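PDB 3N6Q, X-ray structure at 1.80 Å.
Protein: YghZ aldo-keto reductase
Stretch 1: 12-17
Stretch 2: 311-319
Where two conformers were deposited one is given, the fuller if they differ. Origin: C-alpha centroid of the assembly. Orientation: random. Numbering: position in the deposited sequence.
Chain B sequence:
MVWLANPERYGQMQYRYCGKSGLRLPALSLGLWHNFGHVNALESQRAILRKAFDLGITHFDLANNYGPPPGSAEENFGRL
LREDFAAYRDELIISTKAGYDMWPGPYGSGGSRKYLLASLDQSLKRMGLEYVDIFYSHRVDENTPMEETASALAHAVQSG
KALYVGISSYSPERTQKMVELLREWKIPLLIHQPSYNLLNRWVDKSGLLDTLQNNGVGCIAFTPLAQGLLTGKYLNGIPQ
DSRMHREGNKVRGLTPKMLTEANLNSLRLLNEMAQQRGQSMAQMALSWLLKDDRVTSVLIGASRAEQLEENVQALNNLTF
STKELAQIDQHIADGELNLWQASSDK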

ATOM      1  N   GLN B  12      -7.630  12.061  37.364  1.00 26.24           N
ATOM      2  CA  GLN B  12      -8.179  13.407  37.495  1.00 28.79           C
ATOM      3  C   GLN B  12      -8.214  14.253  36.209  1.00 27.12           C
ATOM      4  O   GLN B  12      -9.034  15.190  36.098  1.00 26.70           O
ATOM      5  CB  GLN B  12      -7.392  14.193  38.543  1.00 28.74           C
ATOM      6  CG  GLN B  12      -7.671  13.648  39.953  1.00 39.90           C
ATOM      7  CD  GLN B  12      -6.883  14.338  41.007  1.00 52.15           C
ATOM      8  OE1 GLN B  12      -5.644  14.415  40.938  1.00 56.20           O
ATOM      9  NE2 GLN B  12      -7.584  14.826  42.029  1.00 58.64           N
ATOM     10  N   MET B  13      -7.360  13.917  35.237  1.00 22.15           N
ATOM     11  CA  MET B  13      -7.380  14.653  33.965  1.00 20.24           C
ATOM     12  C   MET B  13      -8.717  14.457  33.253  1.00 18.09           C
ATOM     13  O   MET B  13      -9.340  13.352  33.275  1.00 20.98           O
ATOM     14  CB  MET B  13      -6.176  14.243  33.039  1.00 18.93           C
ATOM     15  CG  MET B  13      -6.189  14.946  31.666  1.00 18.30           C
ATOM     16  SD  MET B  13      -6.064  16.726  31.558  1.00 20.43           S
ATOM     17  CE  MET B  13      -4.671  17.114  32.588  1.00 23.25           C
ATOM     18  N   GLN B  14      -9.177  15.529  32.632  1.00 18.69           N
ATOM     19  CA  GLN B  14     -10.343  15.477  31.762  1.00 17.65           C
ATOM     20  C   GLN B  14      -9.870  15.199  30.317  1.00 17.63           C
ATOM     21  O   GLN B  14      -8.953  15.859  29.831  1.00 18.16           O
ATOM     22  CB  GLN B  14     -11.034  16.845  31.784  1.00 16.53           C
ATOM     23  CG  GLN B  14     -12.311  16.881  30.911  1.00 20.92           C
ATOM     24  CD  GLN B  14     -13.020  18.235  30.932  1.00 29.23           C
ATOM     25  OE1 GLN B  14     -12.824  19.058  30.049  1.00 23.77           O
ATOM     26  NE2 GLN B  14     -13.808  18.492  31.991  1.00 27.84           N
ATOM     27  N   TYR B  15     -10.533  14.259  29.662  1.00 16.15           N
ATOM     28  CA  TYR B  15     -10.288  13.928  28.261  1.00 17.18           C
ATOM     29  C   TYR B  15     -11.504  14.328  27.437  1.00 17.21           C
ATOM     30  O   TYR B  15     -12.655  14.155  27.886  1.00 18.04           O
ATOM     31  CB  TYR B  15     -10.066  12.436  28.150  1.00 15.12           C
ATOM     32  CG  TYR B  15      -8.796  12.071  28.932  1.00 16.60           C
ATOM     33  CD1 TYR B  15      -7.514  12.220  28.329  1.00 17.11           C
ATOM     34  CD2 TYR B  15      -8.868  11.619  30.266  1.00 18.68           C
ATOM     35  CE1 TYR B  15      -6.333  12.030  29.081  1.00 15.14           C
ATOM     36  CE2 TYR B  15      -7.688  11.356  31.013  1.00 20.26           C
ATOM     37  CZ  TYR B  15      -6.430  11.553  30.406  1.00 19.86           C
ATOM     38  OH  TYR B  15      -5.276  11.331  31.130  1.00 18.86           O
ATOM     39  N   ARG B  16     -11.250  14.836  26.237  1.00 14.10           N
ATOM     40  CA  ARG B  16     -12.317  15.252  25.314  1.00 14.59           C
ATOM     41  C   ARG B  16     -12.152  14.550  24.001  1.00 16.11           C
ATOM     42  O   ARG B  16     -11.015  14.556  23.434  1.00 14.89           O
ATOM     43  CB  ARG B  16     -12.208  16.760  25.079  1.00 13.10           C
ATOM     44  CG  ARG B  16     -12.416  17.557  26.395  1.00 16.86           C
ATOM     45  CD  ARG B  16     -12.462  19.075  26.088  1.00 16.47           C
ATOM     46  NE  ARG B  16     -12.850  19.761  27.326  1.00 20.14           N
ATOM     47  CZ  ARG B  16     -13.464  20.934  27.394  1.00 21.30           C
ATOM     48  NH1 ARG B  16     -13.695  21.655  26.280  1.00 12.50           N
ATOM     49  NH2 ARG B  16     -13.820  21.397  28.604  1.00 17.33           N
ATOM     50  N   TYR B  17     -13.255  13.976  23.484  1.00 18.07           N
ATOM     51  CA  TYR B  17     -13.241  13.429  22.123  1.00 16.63           C
ATOM     52  C   TYR B  17     -12.903  14.512  21.157  1.00 18.71           C
ATOM     53  O   TYR B  17     -13.438  15.621  21.227  1.00 17.39           O
ATOM     54  CB  TYR B  17     -14.592  12.767  21.740  1.00 18.76           C
ATOM     55  CG  TYR B  17     -14.766  11.459  22.441  1.00 16.77           C
ATOM     56  CD1 TYR B  17     -14.303  10.296  21.868  1.00 18.11           C
ATOM     57  CD2 TYR B  17     -15.316  11.395  23.732  1.00 19.70           C
ATOM     58  CE1 TYR B  17     -14.369   9.059  22.571  1.00 21.50           C
ATOM     59  CE2 TYR B  17     -15.446  10.165  24.415  1.00 23.15           C
ATOM     60  CZ  TYR B  17     -14.970   9.019  23.829  1.00 22.09           C
ATOM     61  OH  TYR B  17     -15.076   7.825  24.480  1.00 20.43           O
ATOM     62  N   ASN B 311      -1.250  24.792  35.967  1.00 20.22           N
ATOM     63  CA  ASN B 311      -2.215  24.983  34.813  1.00 18.81           C
ATOM     64  C   ASN B 311      -3.387  23.973  34.786  1.00 19.98           C
ATOM     65  O   ASN B 311      -4.546  24.302  34.451  1.00 18.59           O
ATOM     66  CB  ASN B 311      -1.435  24.922  33.500  1.00 18.63           C
ATOM     67  CG  ASN B 311      -0.650  26.199  33.202  1.00 23.47           C
ATOM     68  OD1 ASN B 311       0.167  26.195  32.280  1.00 28.54           O
ATOM     69  ND2 ASN B 311      -0.796  27.238  34.021  1.00 22.76           N
ATOM     70  N   VAL B 312      -3.121  22.740  35.178  1.00 18.49           N
ATOM     71  CA  VAL B 312      -4.132  21.694  35.064  0.50 17.70           C
ATOM     72  C   VAL B 312      -5.260  21.957  36.057  1.00 18.65           C
ATOM     73  O   VAL B 312      -6.356  21.420  35.896  1.00 17.80           O
ATOM     74  CB  VAL B 312      -3.613  20.265  35.309  0.50 17.50           C
ATOM     75  CG1 VAL B 312      -2.659  19.784  34.140  0.50 16.95           C
ATOM     76  CG2 VAL B 312      -2.963  20.127  36.695  0.50 16.45           C
ATOM     77  N   GLN B 313      -4.970  22.744  37.082  1.00 17.91           N
ATOM     78  CA  GLN B 313      -6.010  23.139  38.065  1.00 20.72           C
ATOM     79  C   GLN B 313      -7.049  24.085  37.503  1.00 20.25           C
ATOM     80  O   GLN B 313      -8.119  24.301  38.121  1.00 20.24           O
ATOM     81  CB  GLN B 313      -5.377  23.752  39.320  1.00 19.21           C
ATOM     82  CG  GLN B 313      -4.613  22.699  40.132  1.00 28.29           C
ATOM     83  CD  GLN B 313      -4.083  23.308  41.403  1.00 41.87           C
ATOM     84  OE1 GLN B 313      -4.860  23.804  42.231  1.00 44.78           O
ATOM     85  NE2 GLN B 313      -2.757  23.409  41.510  1.00 47.36           N
ATOM     86  N   ALA B 314      -6.807  24.567  36.288  1.00 18.16           N
ATOM     87  CA  ALA B 314      -7.897  25.288  35.558  1.00 20.29           C
ATOM     88  C   ALA B 314      -9.153  24.400  35.460  1.00 18.53           C
ATOM     89  O   ALA B 314     -10.312  24.907  35.433  1.00 17.53           O
ATOM     90  CB  ALA B 314      -7.427  25.735  34.167  1.00 19.75           C
ATOM     91  N   LEU B 315      -8.955  23.082  35.395  1.00 17.93           N
ATOM     92  CA  LEU B 315     -10.086  22.191  35.279  1.00 18.59           C
ATOM     93  C   LEU B 315     -11.045  22.251  36.498  1.00 18.92           C
ATOM     94  O   LEU B 315     -12.147  21.713  36.426  1.00 21.69           O
ATOM     95  CB  LEU B 315      -9.660  20.727  35.005  1.00 21.10           C
ATOM     96  CG  LEU B 315      -8.825  20.566  33.702  1.00 20.45           C
ATOM     97  CD1 LEU B 315      -8.236  19.126  33.678  1.00 25.90           C
ATOM     98  CD2 LEU B 315      -9.798  20.837  32.499  1.00 20.35           C
ATOM     99  N   ASN B 316     -10.595  22.834  37.598  1.00 18.66           N
ATOM    100  CA  ASN B 316     -11.448  22.914  38.825  1.00 21.02           C
ATOM    101  C   ASN B 316     -12.533  23.965  38.731  1.00 22.95           C
ATOM    102  O   ASN B 316     -13.416  24.040  39.605  1.00 22.80           O
ATOM    103  CB  ASN B 316     -10.565  23.177  40.038  1.00 22.39           C
ATOM    104  CG  ASN B 316      -9.706  21.979  40.335  1.00 23.57           C
ATOM    105  OD1 ASN B 316     -10.121  20.876  40.026  1.00 30.10           O
ATOM    106  ND2 ASN B 316      -8.522  22.178  40.875  1.00 26.02           N
ATOM    107  N   ASN B 317     -12.436  24.840  37.721  1.00 21.59           N
ATOM    108  CA  ASN B 317     -13.439  25.874  37.569  1.00 20.43           C
ATOM    109  C   ASN B 317     -13.621  26.198  36.096  1.00 21.48           C
ATOM    110  O   ASN B 317     -13.049  27.187  35.619  1.00 20.69           O
ATOM    111  CB  ASN B 317     -13.023  27.154  38.336  1.00 19.75           C
ATOM    112  CG  ASN B 317     -14.184  28.142  38.484  1.00 23.78           C
ATOM    113  OD1 ASN B 317     -15.209  27.994  37.809  1.00 21.44           O
ATOM    114  ND2 ASN B 317     -13.991  29.199  39.296  1.00 22.94           N
ATOM    115  N   LEU B 318     -14.456  25.430  35.401  1.00 19.99           N
ATOM    116  CA  LEU B 318     -14.687  25.672  33.979  1.00 20.57           C
ATOM    117  C   LEU B 318     -15.957  26.510  33.759  1.00 22.15           C
ATOM    118  O   LEU B 318     -16.382  26.713  32.616  1.00 21.30           O
ATOM    119  CB  LEU B 318     -14.783  24.341  33.247  1.00 20.11           C
ATOM    120  CG  LEU B 318     -13.455  23.562  33.290  1.00 20.38           C
ATOM    121  CD1 LEU B 318     -13.655  22.225  32.570  1.00 21.02           C
ATOM    122  CD2 LEU B 318     -12.250  24.365  32.646  1.00 17.89           C
ATOM    123  N   THR B 319     -16.543  27.020  34.841  1.00 20.00           N
ATOM    124  CA  THR B 319     -17.833  27.717  34.592  1.00 22.49           C
ATOM    125  C   THR B 319     -17.692  29.234  34.659  1.00 17.90           C
ATOM    126  O   THR B 319     -17.084  29.784  35.603  1.00 20.13           O
ATOM    127  CB  THR B 319     -18.949  27.228  35.563  1.00 22.76           C
ATOM    128  OG1 THR B 319     -18.538  27.509  36.874  1.00 28.84           O
ATOM    129  CG2 THR B 319     -19.127  25.728  35.511  1.00 25.68           C
TER

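No hydrogen bond joins these two stretches, nearly 300 residues apart in sequence; the contact is by van der Waals packing, with an apolar cluster of Met 13, Val 312 and Leu 315, and buries about 230 Å² summed over both sides. Gln 12 leads in without touching the other side, its CA-to-CB bond pointing sideways and its side chain exposed.

Met 13 makes the first real contact. Its CA-to-CB bond also points sideways, but the long, flexible thioether chain, with chi1 t and chi2 and chi3 both p, brings its end to the opposing stretch. There Met 13 CE lies 3.7 Å from CG1 of Val 312, and Met 13 SD lies 3.9 Å from CD1 of Leu 315. Methionine suits a buried position of this kind, since an unbranched apolar chain can bend to meet two neighbours. Those neighbours are three residues apart, and N of Leu 315 donates to O of Val 312 at 3.1 Å.

Gln 14 points toward the partner, and Leu 315 CD1 packs 3.9 Å from Gln 14 N and 4.1 Å from Gln 14 CB. The same leucine methyl thus serves both Met 13 and Gln 14, which helps explain why Leu 315 has more area covered here than any other residue; leucine's branched end suits such packing. Glutamine pairs an aliphatic stem with a polar amide: NE2 of Gln 14 comes within 3.8 Å of CD1 of Leu 318, a van der Waals approach to a methyl group.

Tyr 15, the first residue of the strand, is out of reach, but Arg 16 again points toward the partner. Its long chain carries a guanidinium with several donors, and Arg 16 NE and NH2 both donate to OE1 of Gln 14, at 2.8 and 2.9 Å. Leu 318 CD1 sits at the guanidinium edge, 4.1 Å from Arg 16 NH2. Tyr 17 lies beyond the contact.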